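Local coordinates for protein chitinase (Thermococcus kodakarensis KOD1, PDB 5DHD) that hydrolyses chitin with its dual catalytic domains, the part described here being a chitin-binding domain that probably holds the enzyme on its insoluble substrate, at residues A[17-22]-A[81-86]; A[33-38]-A[73-78]; A[50-55]-A[63-68]. All coordinates share one frame; numbering follows the deposited sequence.

Contact 1. Residues A[17-22]-A[81-86]. With PE3 (3,6,9,12,15,18,21,24,27,30,33,36,39-tridecaoxahentetracontane-1,41-diol), chain D; PE3 (3,6,9,12,15,18,21,24,27,30,33,36,39-tridecaoxahentetracontane-1,41-diol), chain H.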
loop_
_atom_site.group_PDB
_atom_site.type_symbol
_atom_site.label_atom_id
_atom_site.label_comp_id
_atom_site.label_asym_id
_atom_site.label_seq_id
_atom_site.Cartn_x
_atom_site.Cartn_y
_atom_site.Cartn_z
ATOM N N GLY A 17 14.099 3.157 -12.557
ATOM C CA GLY A 17 13.579 4.051 -13.590
ATOM C C GLY A 17 12.115 4.186 -13.224
ATOM O O GLY A 17 11.532 5.276 -13.254
ATOM N N ASN A 18 11.524 3.036 -12.918
ATOM C CA ASN A 18 10.163 2.969 -12.375
ATOM C C ASN A 18 10.458 2.327 -11.029
ATOM O O ASN A 18 11.516 1.701 -10.856
ATOM C CB ASN A 18 9.226 2.108 -13.219
ATOM C CG ASN A 18 8.895 2.783 -14.526
ATOM O OD1 ASN A 18 8.683 3.993 -14.559
ATOM N ND2 ASN A 18 8.859 2.013 -15.611
ATOM N N THR A 19 9.540 2.452 -10.084
ATOM C CA THR A 19 9.809 1.972 -8.744
ATOM C C THR A 19 8.813 0.979 -8.184
ATOM O O THR A 19 7.604 1.202 -8.211
ATOM C CB THR A 19 9.897 3.187 -7.811
ATOM O OG1 THR A 19 10.848 4.120 -8.348
ATOM C CG2 THR A 19 10.363 2.795 -6.428
ATOM N N GLU A 20 9.348 -0.116 -7.660
ATOM C CA GLU A 20 8.537 -1.166 -7.067
ATOM C C GLU A 20 8.433 -0.986 -5.563
ATOM O O GLU A 20 9.431 -0.720 -4.882
ATOM C CB GLU A 20 9.136 -2.546 -7.348
ATOM C CG GLU A 20 8.386 -3.712 -6.686
ATOM C CD GLU A 20 8.819 -5.080 -7.218
ATOM O OE1 GLU A 20 9.117 -5.191 -8.420
ATOM O OE2 GLU A 20 8.835 -6.058 -6.445
ATOM N N TYR A 21 7.215 -1.128 -5.057
ATOM C CA TYR A 21 6.949 -1.022 -3.632
ATOM C C TYR A 21 6.370 -2.349 -3.180
ATOM O O TYR A 21 5.277 -2.750 -3.601
ATOM C CB TYR A 21 5.957 0.116 -3.342
ATOM C CG TYR A 21 6.530 1.474 -3.666
ATOM C CD1 TYR A 21 6.544 1.945 -4.972
ATOM C CD2 TYR A 21 7.125 2.257 -2.667
ATOM C CE1 TYR A 21 7.141 3.164 -5.289
ATOM C CE2 TYR A 21 7.724 3.477 -2.972
ATOM C CZ TYR A 21 7.726 3.920 -4.290
ATOM O OH TYR A 21 8.303 5.133 -4.616
ATOM N N ASP A 22 7.132 -3.048 -2.349
ATOM C CA ASP A 22 6.705 -4.331 -1.820
ATOM C C ASP A 22 6.273 -4.051 -0.399
ATOM O O ASP A 22 7.064 -3.614 0.435
ATOM C CB ASP A 22 7.855 -5.333 -1.871
ATOM C CG ASP A 22 8.246 -5.660 -3.295
ATOM O OD1 ASP A 22 7.391 -6.197 -4.014
ATOM O OD2 ASP A 22 9.385 -5.384 -3.691
ATOM N N GLY A 81 8.314 6.296 -12.741
ATOM C CA GLY A 81 9.255 7.278 -12.238
ATOM C C GLY A 81 10.079 6.774 -11.069
ATOM O O GLY A 81 9.862 5.672 -10.555
ATOM N N SER A 82 11.025 7.604 -10.648
ATOM C CA SER A 82 11.926 7.286 -9.550
ATOM C C SER A 82 11.368 7.734 -8.201
ATOM O O SER A 82 11.192 8.928 -7.954
ATOM C CB SER A 82 13.268 7.964 -9.822
ATOM O OG SER A 82 14.163 7.738 -8.757
ATOM N N GLU A 83 11.089 6.758 -7.338
ATOM C CA GLU A 83 10.552 7.003 -6.002
ATOM C C GLU A 83 9.455 8.061 -6.006
ATOM O O GLU A 83 9.559 9.093 -5.342
ATOM C CB GLU A 83 11.698 7.433 -5.079
ATOM C CG GLU A 83 12.742 6.333 -4.923
ATOM C CD GLU A 83 13.894 6.724 -4.021
ATOM O OE1 GLU A 83 13.651 7.047 -2.838
ATOM O OE2 GLU A 83 15.045 6.707 -4.503
ATOM N N SER A 84 8.384 7.782 -6.741
ATOM C CA SER A 84 7.276 8.720 -6.849
ATOM C C SER A 84 6.264 8.664 -5.703
ATOM O O SER A 84 5.404 9.542 -5.597
ATOM C CB SER A 84 6.546 8.531 -8.166
ATOM O OG SER A 84 5.795 7.336 -8.131
ATOM N N VAL A 85 6.346 7.644 -4.851
ATOM C CA VAL A 85 5.416 7.559 -3.725
ATOM C C VAL A 85 5.828 8.542 -2.635
ATOM O O VAL A 85 6.949 8.486 -2.122
ATOM C CB VAL A 85 5.363 6.137 -3.111
ATOM C CG1 VAL A 85 4.567 6.162 -1.798
ATOM C CG2 VAL A 85 4.701 5.174 -4.085
ATOM N N GLU A 86 4.915 9.441 -2.282
ATOM C CA GLU A 86 5.193 10.436 -1.255
ATOM C C GLU A 86 4.786 9.956 0.130
ATOM O O GLU A 86 5.408 10.331 1.124
ATOM C CB GLU A 86 4.446 11.728 -1.559
ATOM C CG GLU A 86 4.763 12.287 -2.935
ATOM C CD GLU A 86 4.092 13.614 -3.199
ATOM O OE1 GLU A 86 2.989 13.851 -2.661
ATOM O OE2 GLU A 86 4.671 14.417 -3.960
HETATM C C42 PE3 D . 11.629 -7.202 2.790
HETATM C C41 PE3 D . 13.113 -6.946 2.958
HETATM O O40 PE3 D . 13.793 -7.508 1.840
HETATM C C39 PE3 D . 15.180 -7.251 2.024
HETATM C C38 PE3 D . 15.987 -7.821 0.853
HETATM O O37 PE3 D . 15.594 -7.207 -0.361
HETATM C C36 PE3 D . 16.357 -7.761 -1.446
HETATM C C35 PE3 D . 15.936 -7.110 -2.795
HETATM O O34 PE3 D . 14.550 -7.419 -3.085
HETATM C C33 PE3 D . 14.159 -6.793 -4.325
HETATM C C32 PE3 D . 12.676 -7.102 -4.628
HETATM O O31 PE3 D . 12.111 -8.036 -3.691
HETATM C C30 PE3 D . 10.758 -8.247 -4.055
HETATM C C29 PE3 D . 10.091 -9.244 -3.111
HETATM O O28 PE3 D . 10.034 -8.698 -1.788
HETATM C C27 PE3 D . 9.370 -9.664 -0.969
HETATM C C26 PE3 D . 9.230 -9.141 0.462
HETATM O O25 PE3 D . 8.607 -7.852 0.487
HETATM C C24 PE3 D . 8.489 -7.516 1.866
HETATM C C23 PE3 D . 7.825 -6.169 2.035
HETATM O O22 PE3 D . 8.478 -5.382 2.992
HETATM O O13 PE3 H . 9.817 11.073 4.673
HETATM C C12 PE3 H . 9.209 9.767 4.392
HETATM C C11 PE3 H . 8.439 9.775 3.107
HETATM O O10 PE3 H . 9.301 9.539 1.955
HETATM C C9 PE3 H . 8.525 9.678 0.717
HETATM C C8 PE3 H . 9.397 9.512 -0.568
HETATM O O7 PE3 H . 10.546 10.470 -0.548
HETATM C C6 PE3 H . 11.343 10.291 -1.765
HETATM O O HOH W 1 9.087 6.721 -2.610
#
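Y21 and V85 meet with the valine lying over the phenol ring. Their side chains run past each other in opposite directions. CG2 of V85 sits 3.5 Å from the centroid of the Y21 ring, 20° off its normal, a CH-pi contact shifted toward the hydroxyl end. V85 has CG2 anti to the carbonyl carbon, with CG1 anti to the backbone N (chi1 170°), and this turns CG2 onto the ring. The hydroxyl reaches the opposing backbone: V85 N donates to Y21 OH at 3.2 Å. A water in the ring plane bridges Y21 OH to V85 O. The contact joins the two sheets of a beta-sandwich, with strand 19-26 in one and strand 85-92 in the other. F77, also a neighbour of Y21, packs against V85.

Toward the loop at 81-84, T19 OG1 accepts from E83 N at 2.8 Å and donates to a lone pair of G81 O at 2.9 Å, in the carbonyl plane. N18 bends its amide back to the same loop, and G81 N donates to a lone pair of N18 OD1 at 3.0 Å. G17 and G81 have backbone angles that call for glycine. S82 OG turns to D15.

Contact 2. Residues A[33-38]-A[73-78]; sequences WVVKVK and ATFGFI. With PE3 (3,6,9,12,15,18,21,24,27,30,33,36,39-tridecaoxahentetracontane-1,41-diol), chain E.
W33 and F75 reach toward each other tip to tip across the core of a beta-sandwich. Strand 34-39 lies in one sheet and strand 72-79 in the other, and their touching parts run 23° apart. CH2 of W33 comes over one face of the F75 ring, 3.6 Å from F75 CD1. The six-membered ring of W33 and the F75 ring are inclined by 20° but slid apart, with centroids 5.0 Å from each other, so overlap is slight. Beside this pair, the CB of A73 lies 3.8 Å from W33 NE1.

Further along, each phenylalanine meets a valine end to end. F75 CZ is 4.0 Å from V35 CB and touches both methyls of that residue. F77 CZ lies against the two methyls of V37, 4.0 Å from V37 CG1. F75 has CG between the backbone N and the carbonyl carbon (chi1 72°), and F77 takes the same first torsion, which sends the rings off the strand into the space between the sheets. An alanine in place of F75 would probably open a gap between W33 and V35 and leave the indole tip without its ring neighbour.

The next shell holds these groups from several directions. F62 of strand 59-64 stacks on F77 and also meets the F75 ring, while I88 and L90 pack on V35. The indole is fixed by its polar edge, since W33 NE1 donates to the backbone O of N68. On the outer face, K36 points away from the core into a polyether chain that curls round its amine. K36 NZ donates to four ether oxygens of this chain, among them O16 at 2.9 Å from NZ.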
loop_
_atom_site.group_PDB
_atom_site.type_symbol
_atom_site.label_atom_id
_atom_site.label_comp_id
_atom_site.label_asym_id
_atom_site.label_seq_id
_atom_site.Cartn_x
_atom_site.Cartn_y
_atom_site.Cartn_z
ATOM N N TRP A 33 -8.395 -4.400 5.371
ATOM C CA TRP A 33 -7.488 -3.266 5.396
ATOM C C TRP A 33 -7.589 -2.385 4.165
ATOM O O TRP A 33 -8.071 -2.806 3.110
ATOM C CB TRP A 33 -6.044 -3.756 5.583
ATOM C CG TRP A 33 -5.586 -4.847 4.632
ATOM C CD1 TRP A 33 -5.518 -6.182 4.895
ATOM C CD2 TRP A 33 -5.047 -4.661 3.313
ATOM N NE1 TRP A 33 -4.950 -6.846 3.821
ATOM C CE2 TRP A 33 -4.659 -5.930 2.841
ATOM C CE3 TRP A 33 -4.847 -3.537 2.491
ATOM C CZ2 TRP A 33 -4.081 -6.119 1.570
ATOM C CZ3 TRP A 33 -4.270 -3.718 1.229
ATOM C CH2 TRP A 33 -3.897 -4.998 0.784
ATOM N N VAL A 34 -7.139 -1.145 4.324
ATOM C CA VAL A 34 -7.149 -0.174 3.247
ATOM C C VAL A 34 -5.816 0.554 3.258
ATOM O O VAL A 34 -5.455 1.181 4.251
ATOM C CB VAL A 34 -8.276 0.874 3.451
ATOM C CG1 VAL A 34 -8.234 1.927 2.348
ATOM C CG2 VAL A 34 -9.631 0.175 3.443
ATOM N N VAL A 35 -5.072 0.447 2.163
ATOM C CA VAL A 35 -3.795 1.136 2.065
ATOM C C VAL A 35 -3.945 2.254 1.040
ATOM O O VAL A 35 -4.255 2.003 -0.125
ATOM C CB VAL A 35 -2.668 0.185 1.665
ATOM C CG1 VAL A 35 -1.405 0.966 1.302
ATOM C CG2 VAL A 35 -2.367 -0.743 2.829
ATOM N N LYS A 36 -3.746 3.490 1.488
ATOM C CA LYS A 36 -3.862 4.657 0.624
ATOM C C LYS A 36 -2.484 5.180 0.276
ATOM O O LYS A 36 -1.679 5.476 1.162
ATOM C CB LYS A 36 -4.675 5.763 1.298
ATOM C CG LYS A 36 -6.112 5.389 1.584
ATOM C CD LYS A 36 -6.872 6.651 1.939
ATOM C CE LYS A 36 -8.344 6.403 1.914
ATOM N NZ LYS A 36 -9.118 7.605 2.309
ATOM N N VAL A 37 -2.233 5.317 -1.020
ATOM C CA VAL A 37 -0.943 5.766 -1.517
ATOM C C VAL A 37 -1.043 7.092 -2.259
ATOM O O VAL A 37 -1.907 7.268 -3.120
ATOM C CB VAL A 37 -0.364 4.705 -2.469
ATOM C CG1 VAL A 37 0.985 5.158 -3.011
ATOM C CG2 VAL A 37 -0.265 3.355 -1.751
ATOM N N LYS A 38 -0.153 8.018 -1.916
ATOM C CA LYS A 38 -0.100 9.324 -2.563
ATOM C C LYS A 38 1.118 9.343 -3.477
ATOM O O LYS A 38 2.241 9.110 -3.028
ATOM C CB LYS A 38 0.036 10.443 -1.526
ATOM C CG LYS A 38 0.191 11.856 -2.130
ATOM C CD LYS A 38 -1.082 12.318 -2.823
ATOM C CE LYS A 38 -0.959 13.761 -3.326
ATOM N NZ LYS A 38 0.179 13.947 -4.286
ATOM N N ALA A 73 -0.162 -9.887 5.549
ATOM C CA ALA A 73 -0.501 -9.730 4.143
ATOM C C ALA A 73 0.641 -9.086 3.377
ATOM O O ALA A 73 1.256 -8.134 3.846
ATOM C CB ALA A 73 -1.740 -8.871 4.019
ATOM N N THR A 74 0.925 -9.615 2.196
ATOM C CA THR A 74 1.979 -9.067 1.363
ATOM C C THR A 74 1.431 -8.790 -0.026
ATOM O O THR A 74 0.743 -9.623 -0.612
ATOM C CB THR A 74 3.193 -10.027 1.238
ATOM O OG1 THR A 74 3.821 -10.177 2.524
ATOM C CG2 THR A 74 4.235 -9.459 0.278
ATOM N N PHE A 75 1.706 -7.593 -0.531
ATOM C CA PHE A 75 1.281 -7.220 -1.873
ATOM C C PHE A 75 2.294 -6.231 -2.408
ATOM O O PHE A 75 3.238 -5.864 -1.708
ATOM C CB PHE A 75 -0.150 -6.615 -1.899
ATOM C CG PHE A 75 -0.271 -5.229 -1.309
ATOM C CD1 PHE A 75 -0.364 -5.051 0.077
ATOM C CD2 PHE A 75 -0.299 -4.097 -2.134
ATOM C CE1 PHE A 75 -0.486 -3.778 0.619
ATOM C CE2 PHE A 75 -0.418 -2.826 -1.581
ATOM C CZ PHE A 75 -0.513 -2.675 -0.198
ATOM N N GLY A 76 2.138 -5.818 -3.656
ATOM C CA GLY A 76 3.094 -4.869 -4.184
ATOM C C GLY A 76 2.576 -4.151 -5.400
ATOM O O GLY A 76 1.542 -4.518 -5.970
ATOM N N PHE A 77 3.298 -3.113 -5.797
ATOM C CA PHE A 77 2.924 -2.357 -6.974
ATOM C C PHE A 77 4.142 -1.646 -7.528
ATOM O O PHE A 77 5.167 -1.514 -6.853
ATOM C CB PHE A 77 1.822 -1.315 -6.675
ATOM C CG PHE A 77 2.192 -0.300 -5.628
ATOM C CD1 PHE A 77 1.980 -0.553 -4.280
ATOM C CD2 PHE A 77 2.722 0.929 -6.010
ATOM C CE1 PHE A 77 2.298 0.418 -3.310
ATOM C CE2 PHE A 77 3.036 1.910 -5.051
ATOM C CZ PHE A 77 2.826 1.653 -3.708
ATOM N N ILE A 78 4.031 -1.214 -8.775
ATOM C CA ILE A 78 5.102 -0.477 -9.420
ATOM C C ILE A 78 4.505 0.847 -9.861
ATOM O O ILE A 78 3.428 0.880 -10.460
ATOM C CB ILE A 78 5.667 -1.212 -10.656
ATOM C CG1 ILE A 78 6.355 -2.510 -10.210
ATOM C CG2 ILE A 78 6.658 -0.279 -11.409
ATOM C CD1 ILE A 78 6.704 -3.467 -11.357
HETATM C C18 PE3 E . -7.320 10.021 4.094
HETATM C C17 PE3 E . -8.267 9.631 5.221
HETATM O O16 PE3 E . -8.502 8.240 5.081
HETATM C C15 PE3 E . -9.369 7.729 6.073
HETATM C C14 PE3 E . -9.538 6.251 5.781
HETATM O O13 PE3 E . -10.334 6.174 4.610
HETATM C C12 PE3 E . -10.480 4.807 4.274
HETATM C C11 PE3 E . -11.352 4.713 3.027
HETATM O O10 PE3 E . -10.869 5.523 1.969
HETATM C C9 PE3 E . -11.779 5.294 0.896
HETATM C C8 PE3 E . -11.442 6.084 -0.362
HETATM O O7 PE3 E . -10.940 7.369 -0.027
HETATM C C6 PE3 E . -10.632 7.991 -1.269
HETATM C C5 PE3 E . -10.093 9.412 -1.088
HETATM O O4 PE3 E . -9.202 9.468 0.017
#

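Contact 3. Residues A[50-55]-A[63-68]. With SO4 (sulfate ion), chain C.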
loop_
_atom_site.group_PDB
_atom_site.type_symbol
_atom_site.label_atom_id
_atom_site.label_comp_id
_atom_site.label_asym_id
_atom_site.label_seq_id
_atom_site.Cartn_x
_atom_site.Cartn_y
_atom_site.Cartn_z
ATOM N N SER A 50 -1.699 -9.133 -5.792
ATOM C CA SER A 50 -2.171 -9.583 -4.487
ATOM C C SER A 50 -3.076 -8.590 -3.774
ATOM O O SER A 50 -3.213 -8.622 -2.547
ATOM C CB SER A 50 -0.982 -9.961 -3.607
ATOM O OG SER A 50 -0.147 -10.881 -4.307
ATOM N N ALA A 51 -3.708 -7.721 -4.549
ATOM C CA ALA A 51 -4.605 -6.721 -3.999
ATOM C C ALA A 51 -5.460 -6.152 -5.112
ATOM O O ALA A 51 -5.188 -6.376 -6.295
ATOM C CB ALA A 51 -3.804 -5.554 -3.376
ATOM N N ASN A 52 -6.513 -5.443 -4.720
ATOM C CA ASN A 52 -7.386 -4.775 -5.671
ATOM C C ASN A 52 -6.917 -3.324 -5.656
ATOM O O ASN A 52 -6.463 -2.830 -4.619
ATOM C CB ASN A 52 -8.858 -4.907 -5.263
ATOM C CG ASN A 52 -9.366 -6.364 -5.358
ATOM O OD1 ASN A 52 -9.353 -6.962 -6.427
ATOM N ND2 ASN A 52 -9.792 -6.910 -4.245
ATOM N N LYS A 53 -7.014 -2.649 -6.796
ATOM C CA LYS A 53 -6.598 -1.258 -6.891
ATOM C C LYS A 53 -7.722 -0.353 -7.373
ATOM O O LYS A 53 -8.480 -0.709 -8.279
ATOM C CB LYS A 53 -5.439 -1.101 -7.873
ATOM C CG LYS A 53 -4.988 0.357 -8.003
ATOM C CD LYS A 53 -3.775 0.503 -8.931
ATOM C CE LYS A 53 -4.172 0.404 -10.389
ATOM N NZ LYS A 53 -4.948 1.591 -10.893
ATOM N N ALA A 54 -7.818 0.818 -6.755
ATOM C CA ALA A 54 -8.807 1.815 -7.126
ATOM C C ALA A 54 -8.135 3.179 -7.028
ATOM O O ALA A 54 -7.307 3.405 -6.151
ATOM C CB ALA A 54 -10.021 1.770 -6.188
ATOM N N GLU A 55 -8.464 4.075 -7.949
ATOM C CA GLU A 55 -7.908 5.421 -7.930
ATOM C C GLU A 55 -9.046 6.323 -7.489
ATOM O O GLU A 55 -9.981 6.565 -8.251
ATOM C CB GLU A 55 -7.403 5.790 -9.323
ATOM C CG GLU A 55 -5.894 5.635 -9.451
ATOM C CD GLU A 55 -5.464 5.052 -10.769
ATOM O OE1 GLU A 55 -5.974 5.512 -11.813
ATOM O OE2 GLU A 55 -4.606 4.142 -10.764
ATOM N N THR A 63 -6.793 -2.684 -1.555
ATOM C CA THR A 63 -7.575 -3.474 -0.619
ATOM C C THR A 63 -7.243 -4.944 -0.863
ATOM O O THR A 63 -6.791 -5.319 -1.948
ATOM C CB THR A 63 -9.097 -3.198 -0.768
ATOM O OG1 THR A 63 -9.478 -3.299 -2.147
ATOM C CG2 THR A 63 -9.429 -1.797 -0.258
ATOM N N PRO A 64 -7.489 -5.799 0.135
ATOM C CA PRO A 64 -7.173 -7.219 -0.026
ATOM C C PRO A 64 -8.027 -8.051 -0.955
ATOM O O PRO A 64 -9.223 -7.805 -1.117
ATOM C CB PRO A 64 -7.265 -7.772 1.403
ATOM C CG PRO A 64 -8.333 -6.897 2.037
ATOM C CD PRO A 64 -8.044 -5.505 1.477
ATOM N N VAL A 65 -7.381 -9.028 -1.585
ATOM C CA VAL A 65 -8.111 -9.986 -2.399
ATOM C C VAL A 65 -8.589 -10.990 -1.343
ATOM O O VAL A 65 -8.204 -10.891 -0.174
ATOM C CB VAL A 65 -7.213 -10.649 -3.488
ATOM C CG1 VAL A 65 -6.886 -9.604 -4.553
ATOM C CG2 VAL A 65 -5.932 -11.246 -2.888
ATOM N N SER A 66 -9.418 -11.944 -1.740
ATOM C CA SER A 66 -9.991 -12.910 -0.801
ATOM C C SER A 66 -9.077 -13.538 0.236
ATOM O O SER A 66 -9.444 -13.668 1.414
ATOM C CB SER A 66 -10.672 -14.043 -1.581
ATOM O OG SER A 66 -9.720 -14.878 -2.215
ATOM N N TRP A 67 -7.883 -13.920 -0.186
ATOM C CA TRP A 67 -6.945 -14.614 0.673
ATOM C C TRP A 67 -5.875 -13.790 1.365
ATOM O O TRP A 67 -5.041 -14.348 2.082
ATOM C CB TRP A 67 -6.226 -15.681 -0.153
ATOM C CG TRP A 67 -5.616 -15.135 -1.451
ATOM C CD1 TRP A 67 -6.174 -15.179 -2.697
ATOM C CD2 TRP A 67 -4.322 -14.531 -1.610
ATOM N NE1 TRP A 67 -5.302 -14.649 -3.628
ATOM C CE2 TRP A 67 -4.158 -14.243 -2.986
ATOM C CE3 TRP A 67 -3.280 -14.211 -0.719
ATOM C CZ2 TRP A 67 -2.993 -13.651 -3.496
ATOM C CZ3 TRP A 67 -2.130 -13.627 -1.226
ATOM C CH2 TRP A 67 -1.994 -13.354 -2.602
ATOM N N ASN A 68 -5.910 -12.474 1.180
ATOM C CA ASN A 68 -4.851 -11.619 1.706
ATOM C C ASN A 68 -5.288 -10.620 2.765
ATOM O O ASN A 68 -4.757 -9.507 2.824
ATOM C CB ASN A 68 -4.190 -10.906 0.504
ATOM C CG ASN A 68 -2.716 -10.642 0.705
ATOM O OD1 ASN A 68 -2.077 -11.211 1.591
ATOM N ND2 ASN A 68 -2.158 -9.774 -0.141
HETATM S S SO4 C . -8.487 2.180 -11.408
HETATM O O1 SO4 C . -7.662 3.209 -12.063
HETATM O O2 SO4 C . -9.220 1.415 -12.432
HETATM O O3 SO4 C . -9.447 2.823 -10.496
HETATM O O4 SO4 C . -7.618 1.269 -10.644
HETATM O O HOH W 2 -9.050 -1.068 -3.785
#
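S50 meets the 63-68 segment with both its backbone and its side chain. S50 O accepts from N68 ND2 at 2.9 Å, on a lone pair in the carbonyl plane. ND2 of N68 has a second acceptor in T74 O, so the amide ties the segment to strand 72-79. S50 OG comes to the edge of the W67 indole, 3.5 Å from W67 CH2. One face of that indole carries V65 CG2 and N68 CB.

At A51, V65 has CG1 anti to the carbonyl carbon (chi1 -71°), which sets that methyl 3.7 Å from A51 N. N52 pairs with T63 by two backbone bonds: N52 N donates to T63 O at 2.8 Å, and T63 N donates to N52 O at 3.1 Å. A water hydrogen-bonded to T63 OG1 also donates weakly to N52 O.

K53 bends its amine back to E55 in a salt bridge, 2.6 Å from K53 NZ to E55 OE2. A sulfate, probably from the crystallisation liquor, bonds to K53 NZ and E55 N. The pairing is that of an antiparallel beta hairpin at the edge of a sheet, with a type I turn from V65 to N68 following its second strand.

From the N terminus, segment 17-22 comes first, and its partner 81-86 closes the widest loop of the three. Within that loop, contact 2 joins 33-38 to 73-78. Contact 3 closes the shortest loop, 50-55 to 63-68, inside contact 2. The three are thus concentric and none cross. Contacts 1 and 2 both join the two sheets and touch each other: Y21 N bonds to F77 O, and K38 forms a salt bridge with E86. Contact 3 belongs to the edge hairpin of the five-stranded sheet. It meets contact 2 at N68 and where P64 packs on W33. Contacts 1 and 3 stay about 9 Å apart at their nearest atoms.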